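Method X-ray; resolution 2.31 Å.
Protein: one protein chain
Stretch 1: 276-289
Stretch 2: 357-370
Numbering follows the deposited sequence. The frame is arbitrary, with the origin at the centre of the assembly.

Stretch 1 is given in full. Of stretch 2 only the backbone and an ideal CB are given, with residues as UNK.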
# COMPACT_ATOMS: atom_id res chain seq x y z
N PRO A 276 23.27 -23.31 19.49
CA PRO A 276 24.64 -23.83 19.60
C PRO A 276 25.57 -22.78 20.19
O PRO A 276 26.48 -23.09 20.95
CB PRO A 276 25.04 -24.13 18.16
CG PRO A 276 23.81 -24.07 17.37
CD PRO A 276 22.81 -23.25 18.09
N ASP A 277 25.32 -21.53 19.83
CA ASP A 277 26.15 -20.41 20.22
C ASP A 277 25.71 -19.75 21.51
O ASP A 277 26.24 -18.70 21.87
CB ASP A 277 26.15 -19.38 19.10
CG ASP A 277 26.75 -19.93 17.84
OD1 ASP A 277 27.23 -21.09 17.87
OD2 ASP A 277 26.70 -19.24 16.81
N MET A 278 24.74 -20.35 22.18
CA MET A 278 24.28 -19.85 23.47
C MET A 278 24.81 -20.75 24.57
O MET A 278 24.50 -21.95 24.61
CB MET A 278 22.75 -19.78 23.51
CG MET A 278 22.20 -18.98 24.66
SD MET A 278 20.40 -19.03 24.68
CE MET A 278 20.06 -17.81 25.94
N PRO A 279 25.63 -20.19 25.47
CA PRO A 279 26.25 -20.97 26.54
C PRO A 279 25.22 -21.64 27.43
O PRO A 279 24.16 -21.08 27.71
CB PRO A 279 27.06 -19.92 27.32
CG PRO A 279 26.53 -18.60 26.89
CD PRO A 279 26.05 -18.78 25.48
N ASP A 280 25.55 -22.84 27.87
CA ASP A 280 24.71 -23.63 28.75
C ASP A 280 24.47 -22.92 30.10
O ASP A 280 23.50 -23.20 30.80
CB ASP A 280 25.35 -25.01 28.95
CG ASP A 280 24.52 -25.91 29.83
OD1 ASP A 280 23.39 -26.27 29.40
OD2 ASP A 280 24.97 -26.22 30.95
N THR A 281 25.34 -21.97 30.44
CA THR A 281 25.20 -21.19 31.66
C THR A 281 24.03 -20.20 31.62
O THR A 281 23.62 -19.68 32.66
CB THR A 281 26.49 -20.40 31.98
OG1 THR A 281 26.78 -19.47 30.93
CG2 THR A 281 27.67 -21.35 32.16
N LEU A 282 23.50 -19.93 30.43
CA LEU A 282 22.35 -19.04 30.30
C LEU A 282 21.05 -19.79 30.09
O LEU A 282 19.97 -19.26 30.35
CB LEU A 282 22.56 -18.07 29.15
CG LEU A 282 23.40 -16.83 29.38
CD1 LEU A 282 23.43 -16.04 28.09
CD2 LEU A 282 22.82 -16.01 30.51
N ASN A 283 21.15 -21.02 29.63
CA ASN A 283 20.05 -21.64 28.92
C ASN A 283 20.08 -23.15 28.98
O ASN A 283 20.94 -23.78 28.36
CB ASN A 283 20.10 -21.19 27.45
CG ASN A 283 18.86 -21.56 26.68
OD1 ASN A 283 17.74 -21.45 27.18
ND2 ASN A 283 19.05 -22.03 25.44
N VAL A 284 19.14 -23.75 29.70
CA VAL A 284 19.06 -25.21 29.74
C VAL A 284 18.45 -25.68 28.43
O VAL A 284 17.55 -25.04 27.90
CB VAL A 284 18.21 -25.72 30.95
CG1 VAL A 284 17.88 -27.21 30.80
CG2 VAL A 284 18.95 -25.47 32.25
N THR A 285 18.98 -26.76 27.87
CA THR A 285 18.46 -27.28 26.61
C THR A 285 17.03 -27.78 26.82
O THR A 285 16.80 -28.72 27.58
CB THR A 285 19.35 -28.42 26.04
OG1 THR A 285 20.63 -27.89 25.64
CG2 THR A 285 18.69 -29.10 24.83
N ILE A 286 16.06 -27.11 26.19
CA ILE A 286 14.68 -27.58 26.16
C ILE A 286 14.24 -27.69 24.71
O ILE A 286 13.83 -26.70 24.10
CB ILE A 286 13.71 -26.64 26.90
CG1 ILE A 286 14.27 -26.22 28.26
CG2 ILE A 286 12.34 -27.32 27.08
CD1 ILE A 286 14.07 -27.25 29.34
N PRO A 287 14.33 -28.89 24.13
CA PRO A 287 14.01 -28.98 22.70
C PRO A 287 12.54 -28.66 22.44
O PRO A 287 11.69 -28.86 23.30
CB PRO A 287 14.35 -30.43 22.34
CG PRO A 287 14.43 -31.16 23.64
CD PRO A 287 14.75 -30.17 24.71
N ARG A 288 12.26 -28.13 21.25
CA ARG A 288 10.90 -27.83 20.83
C ARG A 288 9.93 -28.97 21.13
O ARG A 288 8.80 -28.74 21.59
CB ARG A 288 10.88 -27.51 19.34
CG ARG A 288 9.49 -27.15 18.84
CD ARG A 288 9.52 -26.91 17.34
NE ARG A 288 9.95 -28.11 16.65
CZ ARG A 288 10.86 -28.14 15.67
NH1 ARG A 288 11.43 -27.01 15.25
NH2 ARG A 288 11.17 -29.31 15.12
N ALA A 289 10.37 -30.21 20.88
CA ALA A 289 9.51 -31.39 21.06
C ALA A 289 9.04 -31.55 22.51
O ALA A 289 7.92 -32.01 22.77
CB ALA A 289 10.24 -32.64 20.60
N UNK A 357 6.86 -20.32 30.80
CA UNK A 357 8.18 -19.72 31.03
C UNK A 357 9.29 -20.35 30.18
O UNK A 357 10.23 -19.67 29.78
CB UNK A 357 8.55 -19.84 32.51
N UNK A 358 9.19 -21.64 29.89
CA UNK A 358 10.17 -22.21 28.96
C UNK A 358 9.88 -21.72 27.55
O UNK A 358 10.81 -21.54 26.74
CB UNK A 358 10.15 -23.74 29.01
N UNK A 359 8.61 -21.48 27.26
CA UNK A 359 8.23 -20.90 25.98
C UNK A 359 8.85 -19.54 25.73
O UNK A 359 9.42 -19.29 24.66
CB UNK A 359 6.71 -20.78 25.90
N UNK A 360 8.76 -18.66 26.73
CA UNK A 360 9.38 -17.34 26.64
C UNK A 360 10.88 -17.49 26.47
O UNK A 360 11.52 -16.75 25.71
CB UNK A 360 9.06 -16.50 27.88
N UNK A 361 11.43 -18.48 27.18
CA UNK A 361 12.84 -18.82 27.10
C UNK A 361 13.31 -19.20 25.71
O UNK A 361 14.44 -18.89 25.32
CB UNK A 361 13.14 -19.97 28.06
N UNK A 362 12.44 -19.85 24.94
CA UNK A 362 12.78 -20.21 23.57
C UNK A 362 12.86 -18.98 22.65
O UNK A 362 13.67 -18.95 21.73
CB UNK A 362 11.75 -21.20 23.03
N UNK A 363 12.03 -17.96 22.90
CA UNK A 363 12.14 -16.73 22.11
C UNK A 363 13.43 -15.99 22.47
O UNK A 363 14.07 -15.40 21.61
CB UNK A 363 10.93 -15.83 22.34
N UNK A 364 13.81 -16.01 23.74
CA UNK A 364 15.09 -15.44 24.15
C UNK A 364 16.23 -16.19 23.46
O UNK A 364 17.17 -15.59 22.96
CB UNK A 364 15.25 -15.50 25.67
N UNK A 365 16.10 -17.51 23.42
CA UNK A 365 17.14 -18.36 22.85
C UNK A 365 17.24 -18.14 21.34
O UNK A 365 18.34 -18.05 20.78
CB UNK A 365 16.86 -19.83 23.16
N UNK A 366 16.09 -18.03 20.69
CA UNK A 366 16.03 -17.70 19.26
C UNK A 366 16.72 -16.37 18.92
O UNK A 366 17.37 -16.24 17.89
CB UNK A 366 14.57 -17.64 18.81
N UNK A 367 16.57 -15.39 19.81
CA UNK A 367 17.06 -14.04 19.57
C UNK A 367 18.52 -13.87 19.98
O UNK A 367 19.18 -12.94 19.52
CB UNK A 367 16.19 -13.03 20.32
N UNK A 368 19.02 -14.76 20.83
CA UNK A 368 20.41 -14.69 21.27
C UNK A 368 21.39 -14.91 20.12
O UNK A 368 21.33 -15.92 19.41
CB UNK A 368 20.66 -15.72 22.37
N UNK A 369 22.32 -13.98 19.96
CA UNK A 369 23.27 -14.05 18.86
C UNK A 369 24.73 -13.92 19.31
O UNK A 369 25.08 -12.96 19.99
CB UNK A 369 22.95 -12.95 17.84
N UNK A 370 25.54 -14.91 18.91
CA UNK A 370 26.97 -15.03 19.24
C UNK A 370 27.44 -14.34 20.53
O UNK A 370 28.40 -14.78 21.15
CB UNK A 370 27.78 -14.46 18.07

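From 357 to 367 the backbone is helical, with phi between -86° and -57° and psi between -49° and -20°, so positions three or four apart return to stretch 1. The ideal CB atoms give each position's direction.

At 357 the ideal CB has nothing of stretch 1 within 5.5 Å, so the choice is open; it is Asn 357. Position 358 points toward stretch 1, its ideal CB 4.6 Å from Ile 286 CG2. The aliphatic end of Ile 286 invites an apolar or aromatic side chain. The residue is Tyr 358; Ile 286 CD1 lies over one ring face, 3.8 Å from the centroid and 25° off the normal, a CH-pi contact whose closest pair is Ile 286 CD1 to Tyr 358 CE1 at 3.4 Å.

Positions 359 and 360 have no neighbour in stretch 1, which sets no preference; they are Gly 359 and Leu 360. At 361 an ideal CB would point toward stretch 1, 4.9 Å from Asn 283 OD1, but would sit only 3.1 Å from the carbonyl O of 358. A small residue is favoured, and Gly 361 is found. Its carbonyl is used: water 1 donates to Gly 361 O (3.1 Å) and to Asn 283 OD1 (2.8 Å), bridging the stretches.

The CA-to-CB bond of 362 runs sideways and no atom of stretch 1 lies close to the ideal CB, so only a long side chain could reach the carbonyl of Ile 286, an acceptor suited to Lys or Arg. Lys 362, with chi1 to chi3 all m and chi4 t, brings its end nearer and donates from NZ to Ile 286 O at 2.8 Å.

Position 363 has no partner in stretch 1 and is Phe 363. At 364 the ideal CB lies sideways, 5.3 Å from Met 278 CE; small or modest apolar groups would suit, and the residue is Ala 364, whose CB makes no close contact with stretch 1.

At 365 the ideal CB is 3.9 Å from both Asn 283 ND2 and Met 278 SD. An acceptor beyond an aliphatic stem fits, so Glu, Gln or Asp are candidates. Glu 365 accepts from Asn 283 ND2 through OE2 at 2.6 Å, with a 133° angle at the hydrogen, while OE1 takes a salt bridge from Lys 362 NZ at 2.8 Å. Its CG lies 3.9 Å from Met 278 SD.

Position 366 points away and 367 is out of reach; they are Met 366 and Ala 367.

At 368 psi swings to 126°, leaving the helix. The ideal CB points toward stretch 1, 4.0 Å from Met 278 SD, with Pro 279 and Leu 282 beyond: a site for a large aromatic or aliphatic group. Tyr 368 receives Met 278 CG over one face, 4.0 Å from the centroid and 20° off the normal, while Leu 282 CD1 approaches Tyr 368 CE2 obliquely at 3.7 Å.

Position 369 points away and is Arg 369. At 370 CA-to-CB also points away, yet Asp 277 OD2 is 5.1 Å from the ideal CB, favouring polar or basic groups. The residue is Asn 370, poorly ordered; its end comes nearer to stretch 1 than the CA-to-CB direction suggests.

Stretch 2 357-370: NYGLGKFAEMAYRN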
# COMPACT_ATOMS: atom_id res chain seq x y z
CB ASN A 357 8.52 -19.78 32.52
CG ASN A 357 7.56 -18.95 33.37
OD1 ASN A 357 7.72 -17.73 33.52
ND2 ASN A 357 6.55 -19.60 33.93
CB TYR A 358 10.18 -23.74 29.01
CG TYR A 358 11.02 -24.29 30.13
CD1 TYR A 358 12.38 -23.99 30.20
CD2 TYR A 358 10.47 -25.12 31.10
CE1 TYR A 358 13.17 -24.51 31.22
CE2 TYR A 358 11.25 -25.63 32.12
CZ TYR A 358 12.60 -25.32 32.17
OH TYR A 358 13.38 -25.82 33.18
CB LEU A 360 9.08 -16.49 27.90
CG LEU A 360 7.62 -16.08 28.08
CD1 LEU A 360 7.46 -15.17 29.29
CD2 LEU A 360 7.09 -15.42 26.83
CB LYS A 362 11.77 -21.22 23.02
CG LYS A 362 11.73 -22.54 23.81
CD LYS A 362 13.04 -23.35 23.67
CE LYS A 362 13.09 -24.07 22.33
NZ LYS A 362 14.37 -24.80 22.08
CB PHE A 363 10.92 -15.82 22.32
CG PHE A 363 9.64 -16.38 21.75
CD1 PHE A 363 9.40 -16.36 20.39
CD2 PHE A 363 8.67 -16.91 22.60
CE1 PHE A 363 8.21 -16.88 19.87
CE2 PHE A 363 7.49 -17.43 22.09
CZ PHE A 363 7.26 -17.42 20.73
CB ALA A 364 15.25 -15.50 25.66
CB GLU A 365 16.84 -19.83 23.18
CG GLU A 365 17.75 -20.81 22.49
CD GLU A 365 17.30 -22.25 22.68
OE1 GLU A 365 16.14 -22.58 22.32
OE2 GLU A 365 18.10 -23.04 23.20
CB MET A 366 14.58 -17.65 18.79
CG MET A 366 14.38 -16.96 17.44
SD MET A 366 12.76 -16.18 17.32
CE MET A 366 11.73 -17.60 17.59
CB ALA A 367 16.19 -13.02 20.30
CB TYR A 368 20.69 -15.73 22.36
CG TYR A 368 22.03 -15.51 23.02
CD1 TYR A 368 23.19 -16.08 22.50
CD2 TYR A 368 22.13 -14.73 24.16
CE1 TYR A 368 24.42 -15.87 23.11
CE2 TYR A 368 23.34 -14.52 24.77
CZ TYR A 368 24.49 -15.09 24.25
OH TYR A 368 25.69 -14.86 24.88
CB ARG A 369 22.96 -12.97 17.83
CG ARG A 369 22.78 -13.50 16.43
CD ARG A 369 21.97 -12.54 15.57
NE ARG A 369 20.57 -12.44 15.99
CZ ARG A 369 19.64 -13.37 15.77
NH1 ARG A 369 19.97 -14.51 15.14
NH2 ARG A 369 18.40 -13.18 16.18
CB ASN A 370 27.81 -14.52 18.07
CG ASN A 370 28.13 -15.62 17.06
OD1 ASN A 370 28.46 -16.75 17.44
ND2 ASN A 370 28.05 -15.29 15.77
O HOH W 1 16.77 -18.83 27.35
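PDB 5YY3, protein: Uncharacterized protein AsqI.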